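Local atomic coordinates of GTP-binding protein (Thermus thermophilus, PDB entry 2DBY), a protein that binds guanine nucleotides and is probably a ribosome-associated ATPase of the YchF/OLA1 subfamily of OBG GTPases. Residues H96-A101 with P197-K202; L2-V7 with A102-L107. All blocks are in the same frame, centred on the assembly; numbering follows the deposited sequence.

Contact 1. Residues H96-A101 with P197-K202; sequences HIREVA and PLLTAK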
loop_
_atom_site.group_PDB
_atom_site.type_symbol
_atom_site.label_atom_id
_atom_site.label_comp_id
_atom_site.label_asym_id
_atom_site.label_seq_id
_atom_site.Cartn_x
_atom_site.Cartn_y
_atom_site.Cartn_z
ATOM N N HIS A 96 -7.840 13.217 8.286
ATOM C CA HIS A 96 -7.960 11.817 7.868
ATOM C C HIS A 96 -6.804 11.425 6.961
ATOM O O HIS A 96 -6.247 10.329 7.112
ATOM C CB HIS A 96 -9.304 11.567 7.188
ATOM C CG HIS A 96 -10.469 11.646 8.127
ATOM N ND1 HIS A 96 -11.740 11.985 7.716
ATOM C CD2 HIS A 96 -10.550 11.435 9.461
ATOM C CE1 HIS A 96 -12.554 11.982 8.757
ATOM N NE2 HIS A 96 -11.857 11.651 9.829
ATOM N N ILE A 97 -6.427 12.310 6.038
ATOM C CA ILE A 97 -5.295 12.043 5.126
ATOM C C ILE A 97 -3.995 11.846 5.913
ATOM O O ILE A 97 -3.134 11.020 5.553
ATOM C CB ILE A 97 -5.088 13.223 4.118
ATOM C CG1 ILE A 97 -6.163 13.181 3.047
ATOM C CG2 ILE A 97 -3.701 13.120 3.446
ATOM C CD1 ILE A 97 -5.962 12.049 2.082
ATOM N N ARG A 98 -3.835 12.613 6.990
ATOM C CA ARG A 98 -2.633 12.491 7.793
ATOM C C ARG A 98 -2.459 11.094 8.356
ATOM O O ARG A 98 -1.335 10.659 8.570
ATOM C CB ARG A 98 -2.651 13.500 8.953
ATOM C CG ARG A 98 -2.553 14.941 8.481
ATOM C CD ARG A 98 -2.514 15.961 9.626
ATOM N NE ARG A 98 -2.412 17.321 9.091
ATOM C CZ ARG A 98 -1.367 17.770 8.390
ATOM N NH1 ARG A 98 -0.338 16.964 8.150
ATOM N NH2 ARG A 98 -1.347 19.015 7.917
ATOM N N GLU A 99 -3.566 10.395 8.592
ATOM C CA GLU A 99 -3.506 9.048 9.184
ATOM C C GLU A 99 -3.240 7.869 8.229
ATOM O O GLU A 99 -3.174 6.719 8.683
ATOM C CB GLU A 99 -4.797 8.743 9.949
ATOM C CG GLU A 99 -5.170 9.737 11.019
ATOM C CD GLU A 99 -6.548 9.438 11.605
ATOM O OE1 GLU A 99 -7.535 9.318 10.834
ATOM O OE2 GLU A 99 -6.648 9.320 12.843
ATOM N N VAL A 100 -3.116 8.109 6.925
ATOM C CA VAL A 100 -2.830 6.985 6.029
ATOM C C VAL A 100 -1.434 7.148 5.439
ATOM O O VAL A 100 -0.895 8.249 5.429
ATOM C CB VAL A 100 -3.857 6.872 4.888
ATOM C CG1 VAL A 100 -5.229 6.501 5.493
ATOM C CG2 VAL A 100 -3.945 8.193 4.117
ATOM N N ALA A 101 -0.869 6.049 4.945
ATOM C CA ALA A 101 0.493 6.045 4.389
ATOM C C ALA A 101 0.587 6.319 2.896
ATOM O O ALA A 101 1.650 6.672 2.387
ATOM C CB ALA A 101 1.148 4.710 4.696
ATOM N N PRO A 197 6.151 14.237 8.145
ATOM C CA PRO A 197 5.505 13.527 7.029
ATOM C C PRO A 197 4.523 14.383 6.255
ATOM O O PRO A 197 3.322 14.318 6.490
ATOM C CB PRO A 197 4.815 12.327 7.714
ATOM C CG PRO A 197 5.483 12.218 9.063
ATOM C CD PRO A 197 5.741 13.669 9.443
ATOM N N LEU A 198 5.040 15.169 5.314
ATOM C CA LEU A 198 4.211 16.054 4.498
ATOM C C LEU A 198 3.135 15.268 3.755
ATOM O O LEU A 198 3.364 14.144 3.309
ATOM C CB LEU A 198 5.065 16.810 3.474
ATOM C CG LEU A 198 6.079 17.779 4.095
ATOM C CD1 LEU A 198 6.842 18.485 2.957
ATOM C CD2 LEU A 198 5.360 18.786 4.995
ATOM N N LEU A 199 1.956 15.871 3.627
ATOM C CA LEU A 199 0.859 15.191 2.953
ATOM C C LEU A 199 1.182 14.847 1.498
ATOM O O LEU A 199 0.808 13.763 1.008
ATOM C CB LEU A 199 -0.400 16.057 3.012
ATOM C CG LEU A 199 -0.801 16.452 4.440
ATOM C CD1 LEU A 199 -2.144 17.163 4.346
ATOM C CD2 LEU A 199 -0.924 15.216 5.393
ATOM N N THR A 200 1.867 15.754 0.806
ATOM C CA THR A 200 2.209 15.523 -0.594
ATOM C C THR A 200 3.434 14.637 -0.784
ATOM O O THR A 200 3.844 14.390 -1.921
ATOM C CB THR A 200 2.419 16.846 -1.391
ATOM O OG1 THR A 200 3.489 17.587 -0.807
ATOM C CG2 THR A 200 1.144 17.690 -1.365
ATOM N N ALA A 201 3.998 14.156 0.322
ATOM C CA ALA A 201 5.131 13.221 0.263
ATOM C C ALA A 201 4.587 11.773 0.237
ATOM O O ALA A 201 5.324 10.825 -0.102
ATOM C CB ALA A 201 6.076 13.425 1.485
ATOM N N LYS A 202 3.316 11.590 0.597
ATOM C CA LYS A 202 2.731 10.244 0.571
ATOM C C LYS A 202 2.600 9.749 -0.876
ATOM O O LYS A 202 2.232 10.510 -1.786
ATOM C CB LYS A 202 1.332 10.238 1.239
ATOM C CG LYS A 202 1.336 10.756 2.689
ATOM C CD LYS A 202 -0.089 10.893 3.253
ATOM C CE LYS A 202 -0.089 11.549 4.640
ATOM N NZ LYS A 202 0.423 10.641 5.712
HETATM O O HOH W 1 2.814 17.011 7.696
#
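Lys-202 leaves its backbone with CG anti to the carbonyl carbon, runs on extended, and bends only at its last torsion (chi4 -73°), which turns NZ in among the carbonyls at the end of helix 91-98 and in the turn after it. There NZ gives a short hydrogen bond to Val-100 O (2.7 Å), the donor lying nearly along the C=O axis, and a weak one to Arg-98 O (3.4 Å). Just behind the ammonium, Lys-202 CE packs 3.2 Å from Ile-97 O, so three main-chain oxygens lie close to the end of the chain and would probably stabilise its positive charge. An alanine here would lose both bonds and would probably leave the turn after the helix less firmly held against 197-202.

Beside the lysine, Leu-199 crosses Arg-98 at about a right angle. Its CD2 lies 3.3 Å from Arg-98 NH1 and also meets Ile-97 CG2 at 4.0 Å, while Leu-199 CD1 sits over one face of the guanidinium, toward its rim. A water accepts from Arg-98 NH1 and donates weakly to Pro-197 O. The arrangement is thus a lysine from the loop before strand 204-209 bonded to main-chain carbonyls where helix 91-98 turns into strand 102-108, in the OBG-type G domain.

Contact 2. Residues L2-V7 with A102-L107; sequences LAVGIV and AIAHVL. With FMT (formic acid), chain C.
Two neighbouring parallel strands in the central sheet of the P-loop GTPase fold meet here: 3-7, which leads into the nucleotide-binding loop, and 102-107. Four consecutive bridges pair Val-4 with Ala-102 through Val-7 with His-105. The ladder begins with a weak bond from Ala-102 N to Ala-3 O, then tightens. Gly-5 N to Ala-102 O is almost straight (2.8 Å, 175° at the hydrogen), and Gly-5 O receives Ala-104 N. Farther along, Val-7 N reaches Ala-104 O, and Val-106 N approaches Val-7 O nearly along the C=O axis (2.9 Å).

On the face carrying Val-4 and Ile-6, Val-4 CG1 rests on Ala-104 CB at 3.6 Å. Ile-6 CG2 meets Val-106 CG2, also at 3.6 Å, under helix 14-25, whose Lys-14 binds GDP. Across the sheet, toward helix 124-156, Val-7 CG2 takes the crowded position between backbone N and carbonyl carbon, and His-105 CG is anti to its N (chi1 -172°). This methyl makes a CH-pi contact over the imidazole, 4.0 Å from the ring centroid. Leu-107 CD2 lies over the opposite face, likewise offset toward the rim. From the ring edge, His-105 ND1 donates to O1 of a formic acid, probably from the crystallisation liquor, at 2.9 Å.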
loop_
_atom_site.group_PDB
_atom_site.type_symbol
_atom_site.label_atom_id
_atom_site.label_comp_id
_atom_site.label_asym_id
_atom_site.label_seq_id
_atom_site.Cartn_x
_atom_site.Cartn_y
_atom_site.Cartn_z
ATOM N N LEU A 2 -0.875 1.777 8.420
ATOM C CA LEU A 2 -0.240 1.156 7.258
ATOM C C LEU A 2 -1.426 0.864 6.333
ATOM O O LEU A 2 -1.862 -0.286 6.190
ATOM C CB LEU A 2 0.428 -0.161 7.657
ATOM C CG LEU A 2 1.314 -0.704 6.543
ATOM C CD1 LEU A 2 2.397 0.325 6.206
ATOM C CD2 LEU A 2 1.916 -2.015 6.975
ATOM N N ALA A 3 -1.954 1.910 5.706
ATOM C CA ALA A 3 -3.125 1.753 4.878
ATOM C C ALA A 3 -3.142 2.765 3.740
ATOM O O ALA A 3 -2.416 3.765 3.766
ATOM C CB ALA A 3 -4.394 1.935 5.732
ATOM N N VAL A 4 -4.005 2.500 2.768
ATOM C CA VAL A 4 -4.161 3.370 1.601
ATOM C C VAL A 4 -5.487 4.115 1.789
ATOM O O VAL A 4 -6.537 3.492 1.988
ATOM C CB VAL A 4 -4.248 2.561 0.301
ATOM C CG1 VAL A 4 -4.474 3.503 -0.904
ATOM C CG2 VAL A 4 -2.970 1.724 0.126
ATOM N N GLY A 5 -5.433 5.438 1.732
ATOM C CA GLY A 5 -6.645 6.233 1.890
ATOM C C GLY A 5 -7.243 6.510 0.514
ATOM O O GLY A 5 -6.556 7.060 -0.349
ATOM N N ILE A 6 -8.499 6.111 0.301
ATOM C CA ILE A 6 -9.175 6.323 -0.974
ATOM C C ILE A 6 -9.943 7.631 -0.934
ATOM O O ILE A 6 -10.808 7.832 -0.063
ATOM C CB ILE A 6 -10.162 5.166 -1.302
ATOM C CG1 ILE A 6 -9.383 3.839 -1.311
ATOM C CG2 ILE A 6 -10.839 5.429 -2.684
ATOM C CD1 ILE A 6 -10.173 2.657 -1.814
ATOM N N VAL A 7 -9.631 8.530 -1.875
ATOM C CA VAL A 7 -10.305 9.819 -1.907
ATOM C C VAL A 7 -11.012 10.027 -3.222
ATOM O O VAL A 7 -10.701 9.368 -4.216
ATOM C CB VAL A 7 -9.317 10.997 -1.676
ATOM C CG1 VAL A 7 -8.511 10.754 -0.419
ATOM C CG2 VAL A 7 -8.415 11.166 -2.841
ATOM N N ALA A 102 -0.519 6.123 2.198
ATOM C CA ALA A 102 -0.596 6.362 0.757
ATOM C C ALA A 102 -2.014 6.799 0.435
ATOM O O ALA A 102 -2.940 6.576 1.233
ATOM C CB ALA A 102 -0.195 5.079 -0.049
ATOM N N ILE A 103 -2.189 7.405 -0.739
ATOM C CA ILE A 103 -3.471 7.932 -1.172
ATOM C C ILE A 103 -3.843 7.338 -2.536
ATOM O O ILE A 103 -2.995 7.232 -3.426
ATOM C CB ILE A 103 -3.377 9.485 -1.325
ATOM C CG1 ILE A 103 -3.068 10.113 0.038
ATOM C CG2 ILE A 103 -4.667 10.027 -1.952
ATOM C CD1 ILE A 103 -2.795 11.621 -0.015
ATOM N N ALA A 104 -5.098 6.942 -2.698
ATOM C CA ALA A 104 -5.553 6.430 -3.985
ATOM C C ALA A 104 -6.722 7.363 -4.321
ATOM O O ALA A 104 -7.724 7.428 -3.598
ATOM C CB ALA A 104 -6.021 4.966 -3.856
ATOM N N HIS A 105 -6.594 8.089 -5.422
ATOM C CA HIS A 105 -7.602 9.070 -5.809
ATOM C C HIS A 105 -8.399 8.529 -6.980
ATOM O O HIS A 105 -7.849 8.290 -8.056
ATOM C CB HIS A 105 -6.887 10.402 -6.188
ATOM C CG HIS A 105 -7.816 11.563 -6.429
ATOM N ND1 HIS A 105 -7.381 12.874 -6.409
ATOM C CD2 HIS A 105 -9.152 11.616 -6.667
ATOM C CE1 HIS A 105 -8.404 13.683 -6.627
ATOM N NE2 HIS A 105 -9.493 12.946 -6.790
ATOM N N VAL A 106 -9.702 8.348 -6.767
ATOM C CA VAL A 106 -10.585 7.820 -7.809
ATOM C C VAL A 106 -10.953 8.978 -8.738
ATOM O O VAL A 106 -11.455 10.007 -8.297
ATOM C CB VAL A 106 -11.869 7.232 -7.194
ATOM C CG1 VAL A 106 -12.792 6.681 -8.301
ATOM C CG2 VAL A 106 -11.485 6.124 -6.182
ATOM N N LEU A 107 -10.702 8.784 -10.025
ATOM C CA LEU A 107 -10.965 9.809 -11.033
ATOM C C LEU A 107 -11.908 9.203 -12.068
ATOM O O LEU A 107 -11.657 8.102 -12.584
ATOM C CB LEU A 107 -9.630 10.196 -11.682
ATOM C CG LEU A 107 -8.583 10.795 -10.746
ATOM C CD1 LEU A 107 -7.247 10.926 -11.508
ATOM C CD2 LEU A 107 -9.068 12.184 -10.283
HETATM C C FMT C . -4.456 13.338 -5.276
HETATM O O1 FMT C . -4.679 14.036 -6.261
HETATM O O2 FMT C . -3.322 13.524 -4.540
#

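In the fold
From the N terminus, strand 3-7 comes first and runs into the GDP-binding loop and helix 14-25. Contact 2 closes a loop of 94 residues when strand 102-108 returns alongside it. Helix 91-98 lies inside that loop, just before the returning strand, and 96-101 opens the second loop, of 95 residues, which contact 1 closes at 197-202, after helices 124-156, 161-175 and 187-195. The two loops therefore cross. The centres of contacts 1 and 2 lie about 10 Å apart, and the contacts touch directly: Ala-101 N probably donates a hydrogen bond to Ala-3 O, and Ile-97 packs on Val-7. Together they tie the central sheet to helix 91-98 and to the entry of strand 204-209, the next strand beside 102-108.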